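Local structure of insecticidal Delta-Endotoxin Cry8Ea1 (Bacillus Thuringiensis, 3EB7) at residues 278-283 and 304-309; 283-288 and 332-337; 318-323 and 416-421; 342-347 and 430-435. The protein kills larvae of the underground pest Holotrichia parallela, probably by forming pores in gut-cell membranes as other three-domain Cry toxins do. All blocks are in the same frame, centred on the assembly; numbering follows the deposited sequence.

Interaction 1: residues 278-283 and 304-309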
loop_
_atom_site.group_PDB
_atom_site.type_symbol
_atom_site.label_atom_id
_atom_site.label_comp_id
_atom_site.label_asym_id
_atom_site.label_seq_id
_atom_site.Cartn_x
_atom_site.Cartn_y
_atom_site.Cartn_z
ATOM N N ASP A 278 11.033 -7.918 -2.090
ATOM C CA ASP A 278 11.400 -9.203 -2.740
ATOM C C ASP A 278 10.243 -9.960 -3.419
ATOM O O ASP A 278 9.088 -9.597 -3.283
ATOM C CB ASP A 278 12.198 -10.122 -1.799
ATOM C CG ASP A 278 11.422 -10.541 -0.555
ATOM O OD1 ASP A 278 10.212 -10.260 -0.460
ATOM O OD2 ASP A 278 12.026 -11.191 0.341
ATOM N N PHE A 279 10.592 -10.985 -4.175
ATOM C CA PHE A 279 9.614 -11.808 -4.906
ATOM C C PHE A 279 9.865 -13.258 -4.595
ATOM O O PHE A 279 11.024 -13.678 -4.595
ATOM C CB PHE A 279 9.737 -11.594 -6.420
ATOM C CG PHE A 279 9.305 -10.230 -6.859
ATOM C CD1 PHE A 279 10.253 -9.193 -7.020
ATOM C CD2 PHE A 279 7.957 -9.954 -7.068
ATOM C CE1 PHE A 279 9.834 -7.905 -7.402
ATOM C CE2 PHE A 279 7.536 -8.692 -7.456
ATOM C CZ PHE A 279 8.463 -7.668 -7.618
ATOM N N ILE A 280 8.790 -13.999 -4.323
ATOM C CA ILE A 280 8.866 -15.443 -4.151
ATOM C C ILE A 280 9.368 -16.118 -5.419
ATOM O O ILE A 280 8.926 -15.780 -6.515
ATOM C CB ILE A 280 7.492 -16.057 -3.652
ATOM C CG1 ILE A 280 7.635 -17.530 -3.304
ATOM C CG2 ILE A 280 6.359 -15.894 -4.712
ATOM C CD1 ILE A 280 6.519 -18.058 -2.364
ATOM N N THR A 281 10.303 -17.063 -5.263
ATOM C CA THR A 281 10.841 -17.865 -6.383
ATOM C C THR A 281 10.562 -19.380 -6.294
ATOM O O THR A 281 10.461 -20.084 -7.304
ATOM C CB THR A 281 12.365 -17.649 -6.562
ATOM O OG1 THR A 281 13.044 -18.100 -5.396
ATOM C CG2 THR A 281 12.683 -16.167 -6.826
ATOM N N ARG A 282 10.412 -19.893 -5.086
ATOM C CA ARG A 282 10.153 -21.315 -4.928
ATOM C C ARG A 282 9.509 -21.581 -3.585
ATOM O O ARG A 282 9.811 -20.887 -2.608
ATOM C CB ARG A 282 11.465 -22.089 -5.080
ATOM C CG ARG A 282 11.281 -23.556 -5.426
ATOM C CD ARG A 282 12.579 -24.241 -5.898
ATOM N NE ARG A 282 12.277 -25.620 -6.333
ATOM C CZ ARG A 282 11.804 -25.946 -7.540
ATOM N NH1 ARG A 282 11.623 -24.996 -8.473
ATOM N NH2 ARG A 282 11.524 -27.225 -7.814
ATOM N N LEU A 283 8.589 -22.549 -3.532
ATOM C CA LEU A 283 8.033 -23.001 -2.227
ATOM C C LEU A 283 8.002 -24.522 -2.178
ATOM O O LEU A 283 7.503 -25.137 -3.118
ATOM C CB LEU A 283 6.587 -22.531 -2.105
ATOM C CG LEU A 283 5.918 -22.045 -0.823
ATOM C CD1 LEU A 283 4.511 -22.559 -0.847
ATOM C CD2 LEU A 283 6.617 -22.437 0.416
ATOM N N HIS A 304 7.383 -25.779 5.626
ATOM C CA HIS A 304 7.717 -25.389 4.254
ATOM C C HIS A 304 9.090 -24.767 4.176
ATOM O O HIS A 304 9.673 -24.337 5.170
ATOM C CB HIS A 304 6.663 -24.446 3.637
ATOM C CG HIS A 304 6.568 -23.099 4.286
ATOM N ND1 HIS A 304 5.768 -22.855 5.384
ATOM C CD2 HIS A 304 7.138 -21.911 3.965
ATOM C CE1 HIS A 304 5.876 -21.585 5.732
ATOM N NE2 HIS A 304 6.677 -20.980 4.871
ATOM N N GLN A 305 9.589 -24.726 2.959
ATOM C CA GLN A 305 10.853 -24.112 2.635
ATOM C C GLN A 305 10.518 -23.078 1.573
ATOM O O GLN A 305 9.837 -23.364 0.600
ATOM C CB GLN A 305 11.806 -25.198 2.115
ATOM C CG GLN A 305 13.247 -24.858 2.290
ATOM C CD GLN A 305 14.175 -25.601 1.350
ATOM O OE1 GLN A 305 15.043 -26.317 1.799
ATOM N NE2 GLN A 305 14.010 -25.414 0.054
ATOM N N ILE A 306 10.935 -21.856 1.768
ATOM C CA ILE A 306 10.533 -20.795 0.864
ATOM C C ILE A 306 11.747 -20.023 0.390
ATOM O O ILE A 306 12.634 -19.707 1.182
ATOM C CB ILE A 306 9.456 -19.839 1.521
ATOM C CG1 ILE A 306 9.033 -18.728 0.533
ATOM C CG2 ILE A 306 9.951 -19.253 2.876
ATOM C CD1 ILE A 306 7.756 -18.017 0.942
ATOM N N SER A 307 11.790 -19.726 -0.908
ATOM C CA SER A 307 12.866 -18.927 -1.480
ATOM C C SER A 307 12.272 -17.669 -2.050
ATOM O O SER A 307 11.199 -17.700 -2.697
ATOM C CB SER A 307 13.620 -19.691 -2.582
ATOM O OG SER A 307 14.268 -20.855 -2.083
ATOM N N SER A 308 12.975 -16.560 -1.807
ATOM C CA SER A 308 12.675 -15.253 -2.417
ATOM C C SER A 308 13.934 -14.524 -2.849
ATOM O O SER A 308 15.079 -14.878 -2.469
ATOM C CB SER A 308 11.905 -14.361 -1.440
ATOM O OG SER A 308 12.567 -14.298 -0.188
ATOM N N GLN A 309 13.701 -13.438 -3.575
ATOM C CA GLN A 309 14.736 -12.714 -4.252
ATOM C C GLN A 309 14.356 -11.258 -4.440
ATOM O O GLN A 309 13.338 -10.988 -5.070
ATOM C CB GLN A 309 14.918 -13.344 -5.644
ATOM C CG GLN A 309 16.231 -13.022 -6.214
ATOM C CD GLN A 309 16.339 -13.363 -7.673
ATOM O OE1 GLN A 309 17.292 -12.964 -8.331
ATOM N NE2 GLN A 309 15.393 -14.107 -8.182
#
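F279 and Q309 exchange two backbone hydrogen bonds, F279 N to Q309 O and Q309 N to F279 O, each 2.9 Å, beginning the antiparallel ladder of the hairpin 278-292/296-310, part of the beta-prism domain of a three-domain Cry toxin. The short strand axes run at 142°. A classic beta bulge breaks the register by one residue: T281 and R282 both face S307. S307 O takes T281 N at 2.8 Å, an almost straight bond (174°) whose donor stands above the carbonyl plane, and takes R282 N more weakly; S307 N returns a bond to R282 O. Past the bulge, L283 pairs with I306. On the face shared by I280, L283, I306 and S308, the side chains of I280 and I306, each with CG1 anti to the backbone N (chi1 -173° in I280), cross at about a right angle, CD1 to CD1 at 3.5 Å. T281 crosses Q309 in the same manner, with its CG2 3.8 Å from Q309 CB. S307 OG bonds T317 OG1. D278 is anchored through OD1 by a salt bridge to R272, while its OD2 lies 3.2 Å from S308 OG. L283 CD2 sits 3.6 Å from H304 CD2 and 3.4 Å from Q305 O.

Interaction 2: residues 283-288 and 332-337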
loop_
_atom_site.group_PDB
_atom_site.type_symbol
_atom_site.label_atom_id
_atom_site.label_comp_id
_atom_site.label_asym_id
_atom_site.label_seq_id
_atom_site.Cartn_x
_atom_site.Cartn_y
_atom_site.Cartn_z
ATOM N N LEU A 283 8.589 -22.549 -3.532
ATOM C CA LEU A 283 8.033 -23.001 -2.227
ATOM C C LEU A 283 8.002 -24.522 -2.178
ATOM O O LEU A 283 7.503 -25.137 -3.118
ATOM C CB LEU A 283 6.587 -22.531 -2.105
ATOM C CG LEU A 283 5.918 -22.045 -0.823
ATOM C CD1 LEU A 283 4.511 -22.559 -0.847
ATOM C CD2 LEU A 283 6.617 -22.437 0.416
ATOM N N SER A 284 8.514 -25.132 -1.118
ATOM C CA SER A 284 8.314 -26.573 -0.900
ATOM C C SER A 284 7.434 -26.757 0.301
ATOM O O SER A 284 7.728 -26.182 1.321
ATOM C CB SER A 284 9.626 -27.335 -0.616
ATOM O OG SER A 284 10.489 -27.259 -1.710
ATOM N N ILE A 285 6.370 -27.558 0.179
ATOM C CA ILE A 285 5.440 -27.768 1.306
ATOM C C ILE A 285 5.608 -29.210 1.800
ATOM O O ILE A 285 5.604 -30.145 1.011
ATOM C CB ILE A 285 3.973 -27.498 0.883
ATOM C CG1 ILE A 285 3.827 -26.099 0.277
ATOM C CG2 ILE A 285 2.960 -27.780 2.025
ATOM C CD1 ILE A 285 2.467 -25.851 -0.444
ATOM N N TYR A 286 5.778 -29.384 3.097
ATOM C CA TYR A 286 5.952 -30.689 3.703
ATOM C C TYR A 286 4.632 -31.069 4.399
ATOM O O TYR A 286 4.035 -30.267 5.133
ATOM C CB TYR A 286 7.151 -30.659 4.683
ATOM C CG TYR A 286 8.458 -30.347 3.962
ATOM C CD1 TYR A 286 8.842 -29.035 3.674
ATOM C CD2 TYR A 286 9.286 -31.370 3.538
ATOM C CE1 TYR A 286 10.034 -28.748 2.936
ATOM C CE2 TYR A 286 10.467 -31.109 2.830
ATOM C CZ TYR A 286 10.833 -29.804 2.525
ATOM O OH TYR A 286 12.009 -29.611 1.833
ATOM N N THR A 287 4.189 -32.295 4.132
ATOM C CA THR A 287 2.894 -32.792 4.579
ATOM C C THR A 287 3.015 -33.896 5.645
ATOM O O THR A 287 3.872 -34.764 5.572
ATOM C CB THR A 287 2.103 -33.302 3.362
ATOM O OG1 THR A 287 1.993 -32.225 2.413
ATOM C CG2 THR A 287 0.729 -33.799 3.761
ATOM N N GLY A 288 2.152 -33.811 6.653
ATOM C CA GLY A 288 1.974 -34.851 7.641
ATOM C C GLY A 288 0.557 -35.392 7.577
ATOM O O GLY A 288 -0.336 -34.790 7.013
ATOM N N GLN A 332 5.990 -31.344 -1.715
ATOM C CA GLN A 332 5.640 -30.873 -3.014
ATOM C C GLN A 332 6.473 -29.623 -3.233
ATOM O O GLN A 332 6.512 -28.756 -2.352
ATOM C CB GLN A 332 4.144 -30.537 -3.061
ATOM C CG GLN A 332 3.678 -30.153 -4.482
ATOM C CD GLN A 332 2.208 -29.859 -4.567
ATOM O OE1 GLN A 332 1.437 -30.242 -3.697
ATOM N NE2 GLN A 332 1.807 -29.204 -5.636
ATOM N N GLN A 333 7.128 -29.534 -4.395
ATOM C CA GLN A 333 7.901 -28.341 -4.802
ATOM C C GLN A 333 7.124 -27.520 -5.825
ATOM O O GLN A 333 6.622 -28.064 -6.811
ATOM C CB GLN A 333 9.271 -28.745 -5.382
ATOM C CG GLN A 333 10.142 -29.621 -4.444
ATOM C CD GLN A 333 11.450 -30.151 -5.095
ATOM O OE1 GLN A 333 11.965 -31.196 -4.700
ATOM N NE2 GLN A 333 11.990 -29.421 -6.061
ATOM N N ILE A 334 7.036 -26.206 -5.604
ATOM C CA ILE A 334 6.339 -25.304 -6.513
ATOM C C ILE A 334 7.293 -24.215 -6.991
ATOM O O ILE A 334 7.819 -23.440 -6.176
ATOM C CB ILE A 334 5.059 -24.668 -5.854
ATOM C CG1 ILE A 334 4.099 -25.761 -5.311
ATOM C CG2 ILE A 334 4.359 -23.780 -6.856
ATOM C CD1 ILE A 334 2.898 -25.235 -4.480
ATOM N N GLY A 335 7.567 -24.175 -8.295
ATOM C CA GLY A 335 8.425 -23.109 -8.861
ATOM C C GLY A 335 7.586 -21.850 -9.139
ATOM O O GLY A 335 6.598 -21.929 -9.854
ATOM N N PHE A 336 7.965 -20.706 -8.566
ATOM C CA PHE A 336 7.125 -19.497 -8.597
ATOM C C PHE A 336 7.837 -18.318 -9.316
ATOM O O PHE A 336 7.249 -17.228 -9.460
ATOM C CB PHE A 336 6.779 -19.049 -7.166
ATOM C CG PHE A 336 5.534 -19.682 -6.558
ATOM C CD1 PHE A 336 5.597 -20.281 -5.316
ATOM C CD2 PHE A 336 4.297 -19.623 -7.189
ATOM C CE1 PHE A 336 4.457 -20.839 -4.703
ATOM C CE2 PHE A 336 3.143 -20.192 -6.583
ATOM C CZ PHE A 336 3.240 -20.786 -5.329
ATOM N N THR A 337 9.079 -18.538 -9.760
ATOM C CA THR A 337 9.887 -17.512 -10.419
ATOM C C THR A 337 9.149 -16.824 -11.547
ATOM O O THR A 337 8.654 -17.494 -12.468
ATOM C CB THR A 337 11.277 -18.054 -10.868
ATOM O OG1 THR A 337 11.883 -18.657 -9.741
ATOM C CG2 THR A 337 12.238 -16.960 -11.329
#
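L283 meets F336 at the edge of the phenyl ring, its CB 3.8 Å from F336 CE1 and near the ring plane. One face of that ring is taken by I334 CG2, 3.5 Å above the plane and displaced toward the rim. I334 also reaches I285, CD1 to CD1 at 4.1 Å; in both isoleucines CG1 stands anti to the carbonyl carbon (chi1 -55°), and the two chains cross obliquely. On the opposite face of the sheet, S284 OG lies 3.6 Å from Q333 CG. Four antiparallel backbone bonds hold L283 opposite I334 and I285 opposite Q332: L283 N to I334 O, I334 N to L283 O (2.7 Å), I285 N to Q332 O and Q332 N to I285 O. Further out, F336 makes edge-to-face contacts with F366 and F379, and Q332 NE2 bonds T380 O. Strand 278-292 lies between 330-335 and 296-310, while I285, Q332 and I334 pack against strand 376-381 of an adjoining sheet of the beta-prism domain.

Interaction 3: residues 318-323 and 416-421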
loop_
_atom_site.group_PDB
_atom_site.type_symbol
_atom_site.label_atom_id
_atom_site.label_comp_id
_atom_site.label_asym_id
_atom_site.label_seq_id
_atom_site.Cartn_x
_atom_site.Cartn_y
_atom_site.Cartn_z
ATOM N N GLN A 318 14.513 -19.701 3.501
ATOM C CA GLN A 318 14.252 -19.995 4.902
ATOM C C GLN A 318 13.309 -21.190 5.024
ATOM O O GLN A 318 12.603 -21.564 4.089
ATOM C CB GLN A 318 13.701 -18.774 5.669
ATOM C CG GLN A 318 14.273 -17.392 5.242
ATOM C CD GLN A 318 15.665 -16.986 5.833
ATOM O OE1 GLN A 318 16.265 -17.679 6.693
ATOM N NE2 GLN A 318 16.177 -15.832 5.359
ATOM N N THR A 319 13.308 -21.770 6.210
ATOM C CA THR A 319 12.586 -22.971 6.538
ATOM C C THR A 319 11.631 -22.616 7.654
ATOM O O THR A 319 11.968 -21.787 8.510
ATOM C CB THR A 319 13.627 -24.018 6.986
ATOM O OG1 THR A 319 13.879 -24.894 5.893
ATOM C CG2 THR A 319 13.191 -24.827 8.141
ATOM N N TYR A 320 10.444 -23.235 7.637
ATOM C CA TYR A 320 9.441 -23.098 8.702
ATOM C C TYR A 320 8.803 -24.417 9.008
ATOM O O TYR A 320 8.531 -25.187 8.092
ATOM C CB TYR A 320 8.304 -22.164 8.264
ATOM C CG TYR A 320 8.699 -20.722 8.163
ATOM C CD1 TYR A 320 8.528 -19.877 9.252
ATOM C CD2 TYR A 320 9.231 -20.196 6.984
ATOM C CE1 TYR A 320 8.844 -18.553 9.173
ATOM C CE2 TYR A 320 9.577 -18.853 6.910
ATOM C CZ TYR A 320 9.393 -18.062 8.022
ATOM O OH TYR A 320 9.715 -16.740 8.001
ATOM N N GLY A 321 8.552 -24.658 10.288
ATOM C CA GLY A 321 7.819 -25.827 10.730
ATOM C C GLY A 321 8.644 -27.094 10.692
ATOM O O GLY A 321 9.862 -27.061 10.919
ATOM N N THR A 322 7.979 -28.213 10.433
ATOM C CA THR A 322 8.647 -29.488 10.316
ATOM C C THR A 322 8.934 -29.775 8.854
ATOM O O THR A 322 8.033 -29.749 8.005
ATOM C CB THR A 322 7.792 -30.580 10.950
ATOM O OG1 THR A 322 7.623 -30.253 12.329
ATOM C CG2 THR A 322 8.439 -31.994 10.831
ATOM N N THR A 323 10.206 -30.000 8.550
ATOM C CA THR A 323 10.607 -30.282 7.174
ATOM C C THR A 323 11.482 -31.525 7.067
ATOM O O THR A 323 12.134 -31.712 6.075
ATOM C CB THR A 323 11.338 -29.076 6.508
ATOM O OG1 THR A 323 12.592 -28.850 7.176
ATOM C CG2 THR A 323 10.484 -27.781 6.556
ATOM N N LEU A 416 1.104 -12.771 -4.222
ATOM C CA LEU A 416 1.664 -13.481 -3.064
ATOM C C LEU A 416 3.164 -13.191 -2.985
ATOM O O LEU A 416 3.881 -13.321 -3.993
ATOM C CB LEU A 416 1.424 -15.001 -3.129
ATOM C CG LEU A 416 1.905 -15.828 -1.911
ATOM C CD1 LEU A 416 1.106 -15.401 -0.668
ATOM C CD2 LEU A 416 1.763 -17.346 -2.171
ATOM N N ASN A 417 3.627 -12.828 -1.788
ATOM C CA ASN A 417 5.003 -12.476 -1.580
ATOM C C ASN A 417 5.747 -13.484 -0.701
ATOM O O ASN A 417 6.909 -13.794 -0.953
ATOM C CB ASN A 417 5.082 -11.061 -0.967
ATOM C CG ASN A 417 6.526 -10.579 -0.715
ATOM O OD1 ASN A 417 7.475 -10.995 -1.374
ATOM N ND2 ASN A 417 6.677 -9.721 0.245
ATOM N N TYR A 418 5.095 -13.991 0.335
ATOM C CA TYR A 418 5.772 -14.813 1.302
ATOM C C TYR A 418 4.759 -15.627 2.117
ATOM O O TYR A 418 3.552 -15.337 2.107
ATOM C CB TYR A 418 6.620 -13.904 2.219
ATOM C CG TYR A 418 7.913 -14.541 2.693
ATOM C CD1 TYR A 418 9.032 -14.615 1.850
ATOM C CD2 TYR A 418 8.012 -15.070 3.985
ATOM C CE1 TYR A 418 10.225 -15.227 2.305
ATOM C CE2 TYR A 418 9.196 -15.670 4.448
ATOM C CZ TYR A 418 10.277 -15.747 3.605
ATOM O OH TYR A 418 11.420 -16.346 4.058
ATOM N N VAL A 419 5.270 -16.650 2.810
ATOM C CA VAL A 419 4.531 -17.487 3.747
ATOM C C VAL A 419 5.343 -17.698 5.037
ATOM O O VAL A 419 6.488 -18.188 5.002
ATOM C CB VAL A 419 4.225 -18.886 3.139
ATOM C CG1 VAL A 419 3.179 -19.615 3.969
ATOM C CG2 VAL A 419 3.727 -18.788 1.668
ATOM N N THR A 420 4.741 -17.329 6.177
ATOM C CA THR A 420 5.263 -17.651 7.509
ATOM C C THR A 420 4.348 -18.684 8.169
ATOM O O THR A 420 3.286 -19.005 7.639
ATOM C CB THR A 420 5.377 -16.413 8.385
ATOM O OG1 THR A 420 4.071 -15.817 8.525
ATOM C CG2 THR A 420 6.336 -15.419 7.716
ATOM N N PHE A 421 4.742 -19.210 9.320
ATOM C CA PHE A 421 4.082 -20.401 9.821
ATOM C C PHE A 421 4.338 -20.544 11.313
ATOM O O PHE A 421 5.389 -20.113 11.797
ATOM C CB PHE A 421 4.622 -21.603 9.007
ATOM C CG PHE A 421 3.942 -22.926 9.270
ATOM C CD1 PHE A 421 2.758 -23.263 8.635
ATOM C CD2 PHE A 421 4.550 -23.877 10.076
ATOM C CE1 PHE A 421 2.129 -24.510 8.881
ATOM C CE2 PHE A 421 3.943 -25.123 10.311
ATOM C CZ PHE A 421 2.735 -25.440 9.715
HETATM O O HOH W 1 11.903 -15.928 6.391
#
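Y320 lies with one ring face over the backbone of T420, a CH-pi contact in which T420 CA is 4.2 Å from the ring centroid and 15° off the normal. Y320 CG stands anti to the carbonyl carbon (chi1 -71°). The side chains of Y320 and T420 lie side by side, pointing the same way, and T420 CG2 comes 3.6 Å from Y320 OH. That hydroxyl also meets the Y418 ring at its edge, in plane, 3.7 Å from CE2. Among apolar contacts, Y320 CB meets F421 CB at 3.8 Å, and G321, with positive phi, lays its CA 3.9 Å from F421 CD2. Q318 adds its bent aliphatic part, CG 3.3 Å from Y418 OH. Among polar links, a water 2.8 Å from Y320 OH also lies by Y418 OH, though too close for that second bond to be relied on. T420 OG1 bonds F270 O, V419 O accepts H304 NE2, and R272 makes a cation-pi contact with Y418. Edge strands of two beta-prism sheets, their axes 41° apart, meet here without a direct hydrogen bond, which implies that cohesion rests mainly on dispersion and ring packing, with polar atoms of T420 and V419 served by neighbouring residues.

Interaction 4: residues 342-347 and 430-435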
loop_
_atom_site.group_PDB
_atom_site.type_symbol
_atom_site.label_atom_id
_atom_site.label_comp_id
_atom_site.label_asym_id
_atom_site.label_seq_id
_atom_site.Cartn_x
_atom_site.Cartn_y
_atom_site.Cartn_z
ATOM N N TYR A 342 -2.097 -14.224 -7.990
ATOM C CA TYR A 342 -3.115 -13.210 -7.719
ATOM C C TYR A 342 -4.273 -13.677 -6.829
ATOM O O TYR A 342 -5.057 -12.865 -6.368
ATOM C CB TYR A 342 -3.612 -12.587 -9.034
ATOM C CG TYR A 342 -4.163 -13.576 -10.022
ATOM C CD1 TYR A 342 -5.520 -13.951 -9.989
ATOM C CD2 TYR A 342 -3.330 -14.162 -10.981
ATOM C CE1 TYR A 342 -6.030 -14.921 -10.896
ATOM C CE2 TYR A 342 -3.830 -15.111 -11.891
ATOM C CZ TYR A 342 -5.173 -15.473 -11.851
ATOM O OH TYR A 342 -5.640 -16.417 -12.745
ATOM N N LYS A 343 -4.376 -14.978 -6.579
ATOM C CA LYS A 343 -5.454 -15.498 -5.741
ATOM C C LYS A 343 -5.044 -16.811 -5.145
ATOM O O LYS A 343 -4.418 -17.631 -5.803
ATOM C CB LYS A 343 -6.744 -15.687 -6.541
ATOM C CG LYS A 343 -7.867 -16.375 -5.738
ATOM C CD LYS A 343 -9.227 -16.097 -6.334
ATOM C CE LYS A 343 -9.866 -17.294 -6.922
ATOM N NZ LYS A 343 -11.007 -17.753 -6.098
ATOM N N THR A 344 -5.357 -16.987 -3.868
ATOM C CA THR A 344 -5.160 -18.231 -3.194
ATOM C C THR A 344 -6.526 -18.578 -2.663
ATOM O O THR A 344 -7.267 -17.687 -2.215
ATOM C CB THR A 344 -4.119 -18.138 -2.018
ATOM O OG1 THR A 344 -4.543 -17.177 -1.032
ATOM C CG2 THR A 344 -2.721 -17.773 -2.552
ATOM N N LEU A 345 -6.868 -19.864 -2.742
ATOM C CA LEU A 345 -8.075 -20.372 -2.133
ATOM C C LEU A 345 -7.611 -21.500 -1.240
ATOM O O LEU A 345 -7.078 -22.473 -1.733
ATOM C CB LEU A 345 -9.038 -20.833 -3.230
ATOM C CG LEU A 345 -10.527 -21.082 -2.900
ATOM C CD1 LEU A 345 -10.700 -22.468 -2.349
ATOM C CD2 LEU A 345 -11.163 -20.102 -1.925
ATOM N N SER A 346 -7.759 -21.359 0.081
ATOM C CA SER A 346 -7.175 -22.327 1.000
ATOM C C SER A 346 -8.240 -23.004 1.820
ATOM O O SER A 346 -9.249 -22.379 2.175
ATOM C CB SER A 346 -6.177 -21.680 1.962
ATOM O OG SER A 346 -5.280 -20.790 1.305
ATOM N N THR A 347 -7.998 -24.266 2.159
ATOM C CA THR A 347 -8.871 -24.967 3.048
ATOM C C THR A 347 -8.197 -25.138 4.417
ATOM O O THR A 347 -7.280 -25.932 4.592
ATOM C CB THR A 347 -9.300 -26.324 2.431
ATOM O OG1 THR A 347 -9.948 -26.083 1.177
ATOM C CG2 THR A 347 -10.255 -27.092 3.359
ATOM N N PHE A 430 -0.119 -15.746 4.855
ATOM C CA PHE A 430 0.349 -15.271 3.541
ATOM C C PHE A 430 0.580 -13.763 3.604
ATOM O O PHE A 430 -0.231 -13.032 4.172
ATOM C CB PHE A 430 -0.679 -15.598 2.454
ATOM C CG PHE A 430 -0.831 -17.084 2.116
ATOM C CD1 PHE A 430 -1.847 -17.500 1.240
ATOM C CD2 PHE A 430 0.009 -18.060 2.640
ATOM C CE1 PHE A 430 -2.001 -18.878 0.893
ATOM C CE2 PHE A 430 -0.152 -19.447 2.293
ATOM C CZ PHE A 430 -1.117 -19.843 1.432
ATOM N N SER A 431 1.703 -13.306 3.067
ATOM C CA SER A 431 1.946 -11.876 2.841
ATOM C C SER A 431 1.944 -11.537 1.359
ATOM O O SER A 431 2.204 -12.375 0.507
ATOM C CB SER A 431 3.260 -11.397 3.498
ATOM O OG SER A 431 4.384 -11.838 2.763
ATOM N N TRP A 432 1.646 -10.287 1.064
ATOM C CA TRP A 432 1.365 -9.867 -0.296
ATOM C C TRP A 432 1.942 -8.503 -0.585
ATOM O O TRP A 432 1.938 -7.654 0.296
ATOM C CB TRP A 432 -0.160 -9.797 -0.503
ATOM C CG TRP A 432 -0.876 -11.050 -0.147
ATOM C CD1 TRP A 432 -1.136 -11.538 1.117
ATOM C CD2 TRP A 432 -1.471 -11.961 -1.056
ATOM N NE1 TRP A 432 -1.840 -12.711 1.020
ATOM C CE2 TRP A 432 -2.052 -12.984 -0.306
ATOM C CE3 TRP A 432 -1.562 -12.011 -2.446
ATOM C CZ2 TRP A 432 -2.717 -14.061 -0.905
ATOM C CZ3 TRP A 432 -2.225 -13.069 -3.037
ATOM C CH2 TRP A 432 -2.787 -14.078 -2.270
ATOM N N THR A 433 2.338 -8.280 -1.843
ATOM C CA THR A 433 2.800 -6.978 -2.302
ATOM C C THR A 433 1.824 -6.418 -3.306
ATOM O O THR A 433 1.129 -7.174 -3.975
ATOM C CB THR A 433 4.239 -7.005 -2.895
ATOM O OG1 THR A 433 4.325 -7.986 -3.927
ATOM C CG2 THR A 433 5.291 -7.325 -1.791
ATOM N N HIS A 434 1.766 -5.084 -3.381
ATOM C CA HIS A 434 0.876 -4.344 -4.292
ATOM C C HIS A 434 1.298 -4.413 -5.775
ATOM O O HIS A 434 2.518 -4.389 -6.129
ATOM C CB HIS A 434 0.734 -2.873 -3.815
ATOM C CG HIS A 434 -0.450 -2.155 -4.394
ATOM N ND1 HIS A 434 -0.412 -1.511 -5.611
ATOM C CD2 HIS A 434 -1.710 -1.981 -3.920
ATOM C CE1 HIS A 434 -1.599 -0.997 -5.877
ATOM N NE2 HIS A 434 -2.403 -1.263 -4.864
ATOM N N ARG A 435 0.285 -4.500 -6.644
ATOM C CA ARG A 435 0.473 -4.501 -8.092
ATOM C C ARG A 435 1.340 -3.331 -8.587
ATOM O O ARG A 435 2.121 -3.513 -9.503
ATOM C CB ARG A 435 -0.899 -4.482 -8.794
ATOM C CG ARG A 435 -0.876 -4.476 -10.336
ATOM C CD ARG A 435 -0.541 -5.846 -10.939
ATOM N NE ARG A 435 -0.766 -5.918 -12.397
ATOM C CZ ARG A 435 -1.951 -6.114 -13.000
ATOM N NH1 ARG A 435 -3.072 -6.228 -12.307
ATOM N NH2 ARG A 435 -2.020 -6.160 -14.332
#
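T344 faces F430 and W432 across strands that run nearly antiparallel, at 164°, with axes 10.2 Å apart, a separation bridged mainly by side chains. T344 reaches both aromatic rings. Its OG1, set between the backbone N and the carbonyl carbon (chi1 59°), lies in the plane of both rings at their edges, 3.5 Å from F430 CD1 and 3.6 Å from W432 CZ2. Such an approach brings the oxygen toward ring C-H groups rather than pi clouds, which may give a slight electrostatic attraction. The methyl CG2 shares the work, 3.7 Å from F430 CE1 and 3.7 Å from W432 CH2. T344 and W432 reach toward each other tip to tip, whereas T344 and F430 cross at a slant. This is the interior of the beta-prism domain, where strand 340-352 of one sheet looks across the core at strand 427-434 of another. S346 OG meets F430 CE1 obliquely at 3.8 Å, and the backbone of Y342 lies farther off at the edge of the indole, its C 4.4 Å from W432 CZ3. Y342 and K343 both face D367 in a classic beta bulge where strand 340-352 pairs with 357-369. Packing from I247, L416 and V419 reaches F430, and L399 touches W432. The backbone N of T344 bonds S395 OG, while T244 OG1 is bonded to both F430 O and W432 NE1.

Along the chain, interaction 1 closes first, joining 278-283 to 304-309 across the turn of a hairpin. Interaction 2 starts at the L283 it shares with interaction 1 and crosses it, bringing 332-337 back to the other side of strand 278-292; S284 N and Q305 O bond between the two. Interaction 3 opens at 318-323, inside the loop of interaction 2, and closes only at 416-421, so these two also cross. Interactions 1 and 3 lie in series, tied by H304 N to Y320 O. Interaction 4 opens after interaction 2 has closed and crosses interaction 3, whose strand 414-422 pairs with 427-434. Together they connect the three sheets of the beta prism.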